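Local coordinates for ribonucleoside-diphosphate reductase (Pseudomonas aeruginosa, PDB 5IM3), which binds dATP as an allosteric nucleotide and probably catalyses the reduction of ribonucleoside diphosphates to deoxyribonucleoside diphosphates for DNA synthesis, at residues A[275-283]-A[328-338]; A[250-261]-A[316-325]. All blocks are in the same frame, centred on the assembly; numbering follows the deposited sequence.

Both contacts belong to the helical part of the chain and share helix 319-330, which lies within the ribonucleotide reductase all-alpha domain. Contact 2 packs the start of that helix against helix 250-267. Contact 1 packs its end, and the start of helix 337-349, against the turn that leads into helix 280-286. Their centres lie about 15 Å apart. The segments alternate along the chain, and the contacts touch: L258 CD2 is 3.8 Å from L283 CB, M324 CE is 3.7 Å from L283 O, and L280 CD1 rests 3.9 Å from P259 CA. Both lie away from the dATP sites, and no other chain of the assembly touches them.

Contact 1: A[275-283]-A[328-338]; sequences LKEFDLEKL and MGLAIEEKDRE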
loop_
_atom_site.group_PDB
_atom_site.type_symbol
_atom_site.label_atom_id
_atom_site.label_comp_id
_atom_site.label_asym_id
_atom_site.label_seq_id
_atom_site.Cartn_x
_atom_site.Cartn_y
_atom_site.Cartn_z
ATOM N N LEU A 275 31.395 -45.640 -39.167
ATOM C CA LEU A 275 32.374 -45.822 -38.101
ATOM C C LEU A 275 33.074 -47.173 -38.185
ATOM O O LEU A 275 34.135 -47.346 -37.579
ATOM C CB LEU A 275 31.707 -45.660 -36.730
ATOM C CG LEU A 275 31.120 -44.282 -36.390
ATOM C CD1 LEU A 275 30.951 -44.120 -34.881
ATOM C CD2 LEU A 275 31.968 -43.142 -36.944
ATOM N N LYS A 276 32.510 -48.133 -38.922
ATOM C CA LYS A 276 33.210 -49.387 -39.170
ATOM C C LYS A 276 34.420 -49.204 -40.075
ATOM O O LYS A 276 35.277 -50.092 -40.127
ATOM C CB LYS A 276 32.263 -50.409 -39.795
ATOM C CG LYS A 276 31.195 -50.917 -38.852
ATOM C CD LYS A 276 30.255 -51.873 -39.559
ATOM C CE LYS A 276 29.226 -52.435 -38.598
ATOM N NZ LYS A 276 28.221 -53.290 -39.285
ATOM N N GLU A 277 34.509 -48.084 -40.790
ATOM C CA GLU A 277 35.668 -47.809 -41.631
ATOM C C GLU A 277 36.894 -47.394 -40.826
ATOM O O GLU A 277 37.964 -47.204 -41.415
ATOM C CB GLU A 277 35.328 -46.721 -42.654
ATOM C CG GLU A 277 34.190 -47.090 -43.604
ATOM C CD GLU A 277 33.756 -45.930 -44.485
ATOM O OE1 GLU A 277 34.235 -44.797 -44.260
ATOM O OE2 GLU A 277 32.931 -46.150 -45.398
ATOM N N PHE A 278 36.765 -47.237 -39.511
ATOM C CA PHE A 278 37.900 -46.928 -38.660
ATOM C C PHE A 278 38.659 -48.202 -38.309
ATOM O O PHE A 278 38.139 -49.316 -38.411
ATOM C CB PHE A 278 37.448 -46.238 -37.372
ATOM C CG PHE A 278 37.119 -44.782 -37.536
ATOM C CD1 PHE A 278 35.858 -44.383 -37.948
ATOM C CD2 PHE A 278 38.065 -43.808 -37.254
ATOM C CE1 PHE A 278 35.549 -43.042 -38.089
ATOM C CE2 PHE A 278 37.760 -42.464 -37.392
ATOM C CZ PHE A 278 36.502 -42.082 -37.809
ATOM N N ASP A 279 39.907 -48.023 -37.884
ATOM C CA ASP A 279 40.726 -49.134 -37.403
ATOM C C ASP A 279 40.433 -49.290 -35.917
ATOM O O ASP A 279 41.077 -48.678 -35.065
ATOM C CB ASP A 279 42.203 -48.880 -37.674
ATOM C CG ASP A 279 43.060 -50.096 -37.402
ATOM O OD1 ASP A 279 42.833 -50.766 -36.372
ATOM O OD2 ASP A 279 43.956 -50.385 -38.222
ATOM N N LEU A 280 39.447 -50.132 -35.603
ATOM C CA LEU A 280 38.971 -50.231 -34.229
ATOM C C LEU A 280 40.018 -50.841 -33.305
ATOM O O LEU A 280 40.047 -50.519 -32.112
ATOM C CB LEU A 280 37.677 -51.041 -34.185
ATOM C CG LEU A 280 36.558 -50.489 -35.076
ATOM C CD1 LEU A 280 35.350 -51.413 -35.073
ATOM C CD2 LEU A 280 36.156 -49.082 -34.640
ATOM N N GLU A 281 40.883 -51.719 -33.825
ATOM C CA GLU A 281 41.948 -52.270 -32.993
ATOM C C GLU A 281 42.876 -51.163 -32.509
ATOM O O GLU A 281 43.231 -51.104 -31.326
ATOM C CB GLU A 281 42.726 -53.334 -33.772
ATOM C CG GLU A 281 43.636 -54.200 -32.907
ATOM C CD GLU A 281 45.095 -53.790 -32.980
ATOM O OE1 GLU A 281 45.381 -52.658 -33.416
ATOM O OE2 GLU A 281 45.962 -54.609 -32.612
ATOM N N LYS A 282 43.264 -50.265 -33.415
ATOM C CA LYS A 282 44.122 -49.143 -33.049
ATOM C C LYS A 282 43.411 -48.181 -32.102
ATOM O O LYS A 282 44.017 -47.679 -31.147
ATOM C CB LYS A 282 44.573 -48.421 -34.313
ATOM C CG LYS A 282 45.701 -47.421 -34.125
ATOM C CD LYS A 282 46.020 -46.703 -35.439
ATOM C CE LYS A 282 46.434 -47.675 -36.548
ATOM N NZ LYS A 282 46.623 -47.003 -37.858
ATOM N N LEU A 283 42.130 -47.903 -32.349
ATOM C CA LEU A 283 41.381 -47.036 -31.445
ATOM C C LEU A 283 41.114 -47.718 -30.113
ATOM O O LEU A 283 41.041 -47.047 -29.077
ATOM C CB LEU A 283 40.057 -46.614 -32.083
ATOM C CG LEU A 283 40.137 -45.838 -33.398
ATOM C CD1 LEU A 283 38.740 -45.492 -33.883
ATOM C CD2 LEU A 283 40.981 -44.579 -33.247
ATOM N N MET A 328 35.218 -40.132 -33.081
ATOM C CA MET A 328 35.136 -40.770 -34.393
ATOM C C MET A 328 34.145 -40.039 -35.289
ATOM O O MET A 328 34.444 -39.736 -36.451
ATOM C CB MET A 328 34.736 -42.240 -34.237
ATOM C CG MET A 328 35.815 -43.135 -33.616
ATOM S SD MET A 328 35.183 -44.741 -33.072
ATOM C CE MET A 328 34.951 -45.578 -34.636
ATOM N N GLY A 329 32.955 -39.742 -34.762
ATOM C CA GLY A 329 31.957 -39.040 -35.551
ATOM C C GLY A 329 32.448 -37.707 -36.071
ATOM O O GLY A 329 32.080 -37.291 -37.172
ATOM N N LEU A 330 33.288 -37.022 -35.299
ATOM C CA LEU A 330 33.859 -35.754 -35.729
ATOM C C LEU A 330 35.028 -35.919 -36.689
ATOM O O LEU A 330 35.469 -34.919 -37.267
ATOM C CB LEU A 330 34.310 -34.948 -34.505
ATOM C CG LEU A 330 33.181 -34.430 -33.607
ATOM C CD1 LEU A 330 33.757 -33.755 -32.371
ATOM C CD2 LEU A 330 32.270 -33.470 -34.370
ATOM N N ALA A 331 35.528 -37.143 -36.883
ATOM C CA ALA A 331 36.682 -37.386 -37.741
ATOM C C ALA A 331 36.372 -38.286 -38.935
ATOM O O ALA A 331 37.308 -38.759 -39.593
ATOM C CB ALA A 331 37.822 -37.998 -36.920
ATOM N N ILE A 332 35.096 -38.532 -39.245
ATOM C CA ILE A 332 34.757 -39.439 -40.338
ATOM C C ILE A 332 35.201 -38.927 -41.701
ATOM O O ILE A 332 35.104 -39.666 -42.683
ATOM C CB ILE A 332 33.239 -39.725 -40.394
ATOM C CG1 ILE A 332 32.444 -38.422 -40.471
ATOM C CG2 ILE A 332 32.799 -40.545 -39.204
ATOM C CD1 ILE A 332 30.982 -38.631 -40.811
ATOM N N GLU A 333 35.668 -37.684 -41.798
ATOM C CA GLU A 333 36.109 -37.130 -43.074
ATOM C C GLU A 333 37.538 -36.609 -43.023
ATOM O O GLU A 333 37.992 -35.983 -43.988
ATOM C CB GLU A 333 35.158 -36.018 -43.529
ATOM C CG GLU A 333 33.766 -36.523 -43.867
ATOM C CD GLU A 333 32.886 -35.456 -44.483
ATOM O OE1 GLU A 333 33.433 -34.489 -45.056
ATOM O OE2 GLU A 333 31.645 -35.587 -44.391
ATOM N N GLU A 334 38.257 -36.854 -41.933
ATOM C CA GLU A 334 39.666 -36.503 -41.862
ATOM C C GLU A 334 40.494 -37.438 -42.737
ATOM O O GLU A 334 40.127 -38.591 -42.976
ATOM C CB GLU A 334 40.155 -36.577 -40.415
ATOM C CG GLU A 334 39.574 -35.514 -39.497
ATOM C CD GLU A 334 40.349 -34.215 -39.553
ATOM O OE1 GLU A 334 41.238 -34.086 -40.418
ATOM O OE2 GLU A 334 40.079 -33.325 -38.721
ATOM N N LYS A 335 41.629 -36.926 -43.219
ATOM C CA LYS A 335 42.555 -37.765 -43.974
ATOM C C LYS A 335 43.133 -38.866 -43.093
ATOM O O LYS A 335 43.197 -40.033 -43.496
ATOM C CB LYS A 335 43.677 -36.912 -44.565
ATOM C CG LYS A 335 43.205 -35.820 -45.510
ATOM C CD LYS A 335 44.377 -35.002 -46.033
ATOM C CE LYS A 335 43.909 -33.865 -46.926
ATOM N NZ LYS A 335 43.218 -34.364 -48.146
ATOM N N ASP A 336 43.576 -38.507 -41.887
ATOM C CA ASP A 336 44.106 -39.469 -40.921
ATOM C C ASP A 336 43.026 -39.733 -39.875
ATOM O O ASP A 336 43.069 -39.233 -38.751
ATOM C CB ASP A 336 45.395 -38.949 -40.293
ATOM C CG ASP A 336 46.465 -38.647 -41.323
ATOM O OD1 ASP A 336 47.242 -39.564 -41.667
ATOM O OD2 ASP A 336 46.531 -37.488 -41.786
ATOM N N ARG A 337 42.038 -40.538 -40.274
ATOM C CA ARG A 337 40.903 -40.871 -39.417
ATOM C C ARG A 337 41.313 -41.179 -37.981
ATOM O O ARG A 337 40.793 -40.587 -37.031
ATOM C CB ARG A 337 40.162 -42.074 -40.005
ATOM C CG ARG A 337 38.985 -41.737 -40.897
ATOM C CD ARG A 337 38.306 -43.020 -41.354
ATOM N NE ARG A 337 36.900 -42.825 -41.703
ATOM C CZ ARG A 337 36.440 -42.655 -42.940
ATOM N NH1 ARG A 337 37.270 -42.655 -43.979
ATOM N NH2 ARG A 337 35.141 -42.494 -43.139
ATOM N N GLU A 338 42.241 -42.124 -37.809
ATOM C CA GLU A 338 42.572 -42.607 -36.471
ATOM C C GLU A 338 43.349 -41.562 -35.680
ATOM O O GLU A 338 43.035 -41.296 -34.513
ATOM C CB GLU A 338 43.364 -43.912 -36.568
ATOM C CG GLU A 338 42.533 -45.120 -36.990
ATOM C CD GLU A 338 42.160 -45.108 -38.462
ATOM O OE1 GLU A 338 42.859 -44.437 -39.252
ATOM O OE2 GLU A 338 41.166 -45.773 -38.827
#
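The turn before helix 280-286 packs on the connection between helices 319-330 and 337-349 in the reductase all-alpha domain, with F278 clamped between M328 and R337. The connection contains a type I turn from A331 to E334. The R337 side chain runs across the F278 side chain at about a right angle, with its guanidinium turned nearly perpendicular to the ring. R337 CD lies over the ring centre, 4.0 Å from the F278 centroid, as a CH-pi contact. M328 CB takes the opposite face, offset toward the rim. The M328 chain bends at its last torsion (chi3 74°), and CE comes 3.6 Å from F278 CD1. The sulfur stands above the same face at longer range, a Met-aromatic contact. I332 CG2 meets the ring at its edge and also touches L275 CD2 at 3.5 Å.

Two polar links accompany the ring packing. E277 OE1 makes a salt bridge to R337 NH2 at 2.7 Å, coming over a face of the guanidinium. D279 N donates to E338 OE2 at 2.7 Å, on the anti side of the carboxylate. D279 OD1, at the helix N-cap, accepts from K282 N. E334, in the same connection, forms salt bridges to R632 and R707.

R337 thus serves two surfaces: its aliphatic part covers the ring and its charged end pairs with E277. Its NE is buried without a hydrogen-bond partner.

Contact 2: A[250-261]-A[316-325]; sequences MAELYAKALPAY and FELPQIFFMR
Y261 and Y254 reach from one side of helix 250-267 and straddle I321 of helix 319-330, in the all-alpha domain. The two helical segments cross at -51°, with axes 10.5 Å apart at closest approach. I321 is a knob in the hole formed by Y254, A257, L258 and Y261. Its CG2 lies over one face of Y261, 3.8 Å from the ring centroid and offset toward the rim. CG1 instead meets Y254 at the ring edge, and CD1 runs on to A257 CB at 3.9 Å.

Q320 CB covers a face of the Y254 ring, 3.9 Å from its centroid. The Q320 chain then bends at chi2, and its amide plane stands 84° to the ring. Y254 OH accepts a weak bond from Q320 N at 3.3 Å. Its stronger partner is D292, which also takes Q320 NE2.

Y261 projects with CG anti to its own N, and its hydroxyl lands on E317. Y261 OH lies 2.5 Å from E317 OE2 as the donor of a weak hydrogen bond; so short a distance is doubtful. The E317 carboxylate is only 22° from the ring plane. F316 lies oblique to Y261, with CD2 3.6 Å from Y261 CD1. R325 grips E317 side-on, NE to OE2 and NH2 to OE1, with both oxygens close to the guanidinium plane.

All the touching residues are buried. R325 forms a salt bridge with E317 and probably balances its charge in this setting. E317 OE1 also accepts from I309 N. R325 NH1 donates to A363 O. This network probably fixes the carboxylate and keeps it ionised.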
loop_
_atom_site.group_PDB
_atom_site.type_symbol
_atom_site.label_atom_id
_atom_site.label_comp_id
_atom_site.label_asym_id
_atom_site.label_seq_id
_atom_site.Cartn_x
_atom_site.Cartn_y
_atom_site.Cartn_z
ATOM N N MET A 250 39.275 -53.022 -16.830
ATOM C CA MET A 250 38.979 -52.313 -18.070
ATOM C C MET A 250 40.223 -52.013 -18.889
ATOM O O MET A 250 40.096 -51.655 -20.065
ATOM C CB MET A 250 38.257 -50.997 -17.775
ATOM C CG MET A 250 36.835 -51.159 -17.300
ATOM S SD MET A 250 35.804 -51.994 -18.519
ATOM C CE MET A 250 35.742 -53.618 -17.778
ATOM N N ALA A 251 41.413 -52.137 -18.301
ATOM C CA ALA A 251 42.634 -51.879 -19.053
ATOM C C ALA A 251 42.722 -52.757 -20.294
ATOM O O ALA A 251 43.315 -52.351 -21.300
ATOM C CB ALA A 251 43.852 -52.099 -18.156
ATOM N N GLU A 252 42.135 -53.953 -20.244
ATOM C CA GLU A 252 42.148 -54.875 -21.368
ATOM C C GLU A 252 40.771 -55.083 -21.990
ATOM O O GLU A 252 40.688 -55.589 -23.115
ATOM C CB GLU A 252 42.724 -56.234 -20.931
ATOM C CG GLU A 252 44.171 -56.177 -20.427
ATOM C CD GLU A 252 44.287 -55.683 -18.993
ATOM O OE1 GLU A 252 43.283 -55.752 -18.251
ATOM O OE2 GLU A 252 45.385 -55.228 -18.606
ATOM N N LEU A 253 39.696 -54.690 -21.311
ATOM C CA LEU A 253 38.351 -54.950 -21.806
ATOM C C LEU A 253 37.780 -53.809 -22.634
ATOM O O LEU A 253 36.882 -54.045 -23.451
ATOM C CB LEU A 253 37.411 -55.242 -20.634
ATOM C CG LEU A 253 37.681 -56.586 -19.954
ATOM C CD1 LEU A 253 37.005 -56.657 -18.601
ATOM C CD2 LEU A 253 37.206 -57.722 -20.838
ATOM N N TYR A 254 38.272 -52.584 -22.450
ATOM C CA TYR A 254 37.787 -51.473 -23.261
ATOM C C TYR A 254 38.108 -51.691 -24.733
ATOM O O TYR A 254 37.315 -51.328 -25.609
ATOM C CB TYR A 254 38.393 -50.158 -22.770
ATOM C CG TYR A 254 37.432 -49.272 -22.009
ATOM C CD1 TYR A 254 36.199 -48.917 -22.548
ATOM C CD2 TYR A 254 37.760 -48.786 -20.751
ATOM C CE1 TYR A 254 35.321 -48.110 -21.853
ATOM C CE2 TYR A 254 36.887 -47.975 -20.048
ATOM C CZ TYR A 254 35.670 -47.640 -20.604
ATOM O OH TYR A 254 34.796 -46.832 -19.911
ATOM N N ALA A 255 39.264 -52.291 -25.023
ATOM C CA ALA A 255 39.629 -52.566 -26.407
ATOM C C ALA A 255 38.791 -53.692 -26.993
ATOM O O ALA A 255 38.497 -53.683 -28.195
ATOM C CB ALA A 255 41.116 -52.908 -26.497
ATOM N N LYS A 256 38.405 -54.671 -26.173
ATOM C CA LYS A 256 37.537 -55.737 -26.658
ATOM C C LYS A 256 36.107 -55.250 -26.841
ATOM O O LYS A 256 35.403 -55.726 -27.738
ATOM C CB LYS A 256 37.573 -56.925 -25.694
ATOM C CG LYS A 256 38.887 -57.698 -25.717
ATOM C CD LYS A 256 38.868 -58.810 -26.760
ATOM C CE LYS A 256 40.272 -59.202 -27.197
ATOM N NZ LYS A 256 40.877 -58.175 -28.093
ATOM N N ALA A 257 35.668 -54.296 -26.019
ATOM C CA ALA A 257 34.281 -53.852 -26.057
ATOM C C ALA A 257 34.006 -52.890 -27.207
ATOM O O ALA A 257 32.894 -52.883 -27.747
ATOM C CB ALA A 257 33.908 -53.192 -24.730
ATOM N N LEU A 258 34.992 -52.076 -27.596
ATOM C CA LEU A 258 34.773 -51.098 -28.661
ATOM C C LEU A 258 34.282 -51.745 -29.950
ATOM O O LEU A 258 33.214 -51.352 -30.452
ATOM C CB LEU A 258 36.054 -50.289 -28.881
ATOM C CG LEU A 258 36.062 -49.389 -30.122
ATOM C CD1 LEU A 258 34.952 -48.344 -30.053
ATOM C CD2 LEU A 258 37.415 -48.726 -30.292
ATOM N N PRO A 259 34.988 -52.716 -30.539
ATOM C CA PRO A 259 34.466 -53.324 -31.775
ATOM C C PRO A 259 33.129 -54.008 -31.577
ATOM O O PRO A 259 32.286 -53.975 -32.482
ATOM C CB PRO A 259 35.569 -54.317 -32.173
ATOM C CG PRO A 259 36.281 -54.623 -30.915
ATOM C CD PRO A 259 36.250 -53.347 -30.113
ATOM N N ALA A 260 32.901 -54.623 -30.413
ATOM C CA ALA A 260 31.589 -55.194 -30.128
ATOM C C ALA A 260 30.527 -54.108 -30.060
ATOM O O ALA A 260 29.380 -54.323 -30.469
ATOM C CB ALA A 260 31.628 -55.980 -28.817
ATOM N N TYR A 261 30.890 -52.932 -29.546
ATOM C CA TYR A 261 29.929 -51.841 -29.441
ATOM C C TYR A 261 29.551 -51.314 -30.819
ATOM O O TYR A 261 28.367 -51.113 -31.114
ATOM C CB TYR A 261 30.503 -50.722 -28.573
ATOM C CG TYR A 261 29.747 -49.420 -28.688
ATOM C CD1 TYR A 261 28.584 -49.206 -27.964
ATOM C CD2 TYR A 261 30.198 -48.407 -29.520
ATOM C CE1 TYR A 261 27.886 -48.017 -28.071
ATOM C CE2 TYR A 261 29.508 -47.216 -29.635
ATOM C CZ TYR A 261 28.354 -47.025 -28.907
ATOM O OH TYR A 261 27.667 -45.840 -29.015
ATOM N N PHE A 316 24.413 -49.682 -23.307
ATOM C CA PHE A 316 25.553 -50.504 -23.697
ATOM C C PHE A 316 26.704 -49.664 -24.242
ATOM O O PHE A 316 27.551 -50.182 -24.975
ATOM C CB PHE A 316 25.129 -51.574 -24.708
ATOM C CG PHE A 316 24.660 -51.029 -26.028
ATOM C CD1 PHE A 316 23.353 -50.599 -26.194
ATOM C CD2 PHE A 316 25.522 -50.968 -27.111
ATOM C CE1 PHE A 316 22.920 -50.106 -27.412
ATOM C CE2 PHE A 316 25.095 -50.477 -28.331
ATOM C CZ PHE A 316 23.792 -50.046 -28.482
ATOM N N GLU A 317 26.763 -48.383 -23.880
ATOM C CA GLU A 317 27.867 -47.499 -24.247
ATOM C C GLU A 317 28.563 -47.039 -22.972
ATOM O O GLU A 317 27.969 -46.319 -22.161
ATOM C CB GLU A 317 27.366 -46.306 -25.059
ATOM C CG GLU A 317 28.472 -45.419 -25.604
ATOM C CD GLU A 317 27.948 -44.320 -26.508
ATOM O OE1 GLU A 317 26.885 -43.740 -26.194
ATOM O OE2 GLU A 317 28.599 -44.040 -27.539
ATOM N N LEU A 318 29.820 -47.450 -22.798
ATOM C CA LEU A 318 30.599 -47.072 -21.628
ATOM C C LEU A 318 31.236 -45.698 -21.818
ATOM O O LEU A 318 31.409 -45.233 -22.947
ATOM C CB LEU A 318 31.671 -48.122 -21.351
ATOM C CG LEU A 318 31.148 -49.403 -20.692
ATOM C CD1 LEU A 318 32.181 -50.515 -20.730
ATOM C CD2 LEU A 318 30.725 -49.122 -19.255
ATOM N N PRO A 319 31.609 -45.028 -20.723
ATOM C CA PRO A 319 31.996 -43.608 -20.842
ATOM C C PRO A 319 33.133 -43.348 -21.817
ATOM O O PRO A 319 33.031 -42.435 -22.645
ATOM C CB PRO A 319 32.374 -43.235 -19.401
ATOM C CG PRO A 319 31.622 -44.192 -18.550
ATOM C CD PRO A 319 31.617 -45.482 -19.321
ATOM N N GLN A 320 34.227 -44.108 -21.739
ATOM C CA GLN A 320 35.343 -43.858 -22.647
ATOM C C GLN A 320 34.989 -44.216 -24.082
ATOM O O GLN A 320 35.531 -43.620 -25.019
ATOM C CB GLN A 320 36.582 -44.633 -22.198
ATOM C CG GLN A 320 37.077 -44.257 -20.812
ATOM C CD GLN A 320 37.288 -42.759 -20.654
ATOM O OE1 GLN A 320 38.072 -42.151 -21.381
ATOM N NE2 GLN A 320 36.574 -42.155 -19.708
ATOM N N ILE A 321 34.091 -45.184 -24.276
ATOM C CA ILE A 321 33.626 -45.494 -25.622
ATOM C C ILE A 321 32.686 -44.403 -26.115
ATOM O O ILE A 321 32.653 -44.097 -27.312
ATOM C CB ILE A 321 32.970 -46.890 -25.637
ATOM C CG1 ILE A 321 34.064 -47.969 -25.612
ATOM C CG2 ILE A 321 32.055 -47.063 -26.850
ATOM C CD1 ILE A 321 33.547 -49.395 -25.505
ATOM N N PHE A 322 31.917 -43.794 -25.211
ATOM C CA PHE A 322 31.115 -42.632 -25.579
ATOM C C PHE A 322 31.995 -41.522 -26.141
ATOM O O PHE A 322 31.734 -40.998 -27.229
ATOM C CB PHE A 322 30.324 -42.136 -24.366
ATOM C CG PHE A 322 29.752 -40.753 -24.535
ATOM C CD1 PHE A 322 28.629 -40.540 -25.318
ATOM C CD2 PHE A 322 30.339 -39.669 -23.904
ATOM C CE1 PHE A 322 28.103 -39.267 -25.470
ATOM C CE2 PHE A 322 29.818 -38.396 -24.049
ATOM C CZ PHE A 322 28.698 -38.195 -24.831
ATOM N N PHE A 323 33.054 -41.158 -25.413
ATOM C CA PHE A 323 33.950 -40.116 -25.898
ATOM C C PHE A 323 34.615 -40.523 -27.203
ATOM O O PHE A 323 34.864 -39.671 -28.064
ATOM C CB PHE A 323 35.010 -39.791 -24.840
ATOM C CG PHE A 323 34.478 -39.033 -23.654
ATOM C CD1 PHE A 323 33.620 -37.958 -23.825
ATOM C CD2 PHE A 323 34.839 -39.395 -22.364
ATOM C CE1 PHE A 323 33.130 -37.261 -22.739
ATOM C CE2 PHE A 323 34.352 -38.699 -21.272
ATOM C CZ PHE A 323 33.492 -37.628 -21.464
ATOM N N MET A 324 34.900 -41.814 -27.371
ATOM C CA MET A 324 35.521 -42.276 -28.605
ATOM C C MET A 324 34.537 -42.218 -29.769
ATOM O O MET A 324 34.930 -41.919 -30.902
ATOM C CB MET A 324 36.064 -43.696 -28.415
ATOM C CG MET A 324 36.791 -44.268 -29.625
ATOM S SD MET A 324 38.231 -43.299 -30.128
ATOM C CE MET A 324 39.388 -43.709 -28.821
ATOM N N ARG A 325 33.252 -42.491 -29.514
ATOM C CA ARG A 325 32.253 -42.361 -30.573
ATOM C C ARG A 325 32.165 -40.924 -31.064
ATOM O O ARG A 325 32.102 -40.670 -32.270
ATOM C CB ARG A 325 30.875 -42.822 -30.096
ATOM C CG ARG A 325 29.740 -42.145 -30.891
ATOM C CD ARG A 325 28.380 -42.736 -30.628
ATOM N NE ARG A 325 27.849 -42.386 -29.312
ATOM C CZ ARG A 325 27.226 -41.247 -29.020
ATOM N NH1 ARG A 325 27.059 -40.302 -29.940
ATOM N NH2 ARG A 325 26.771 -41.045 -27.793
#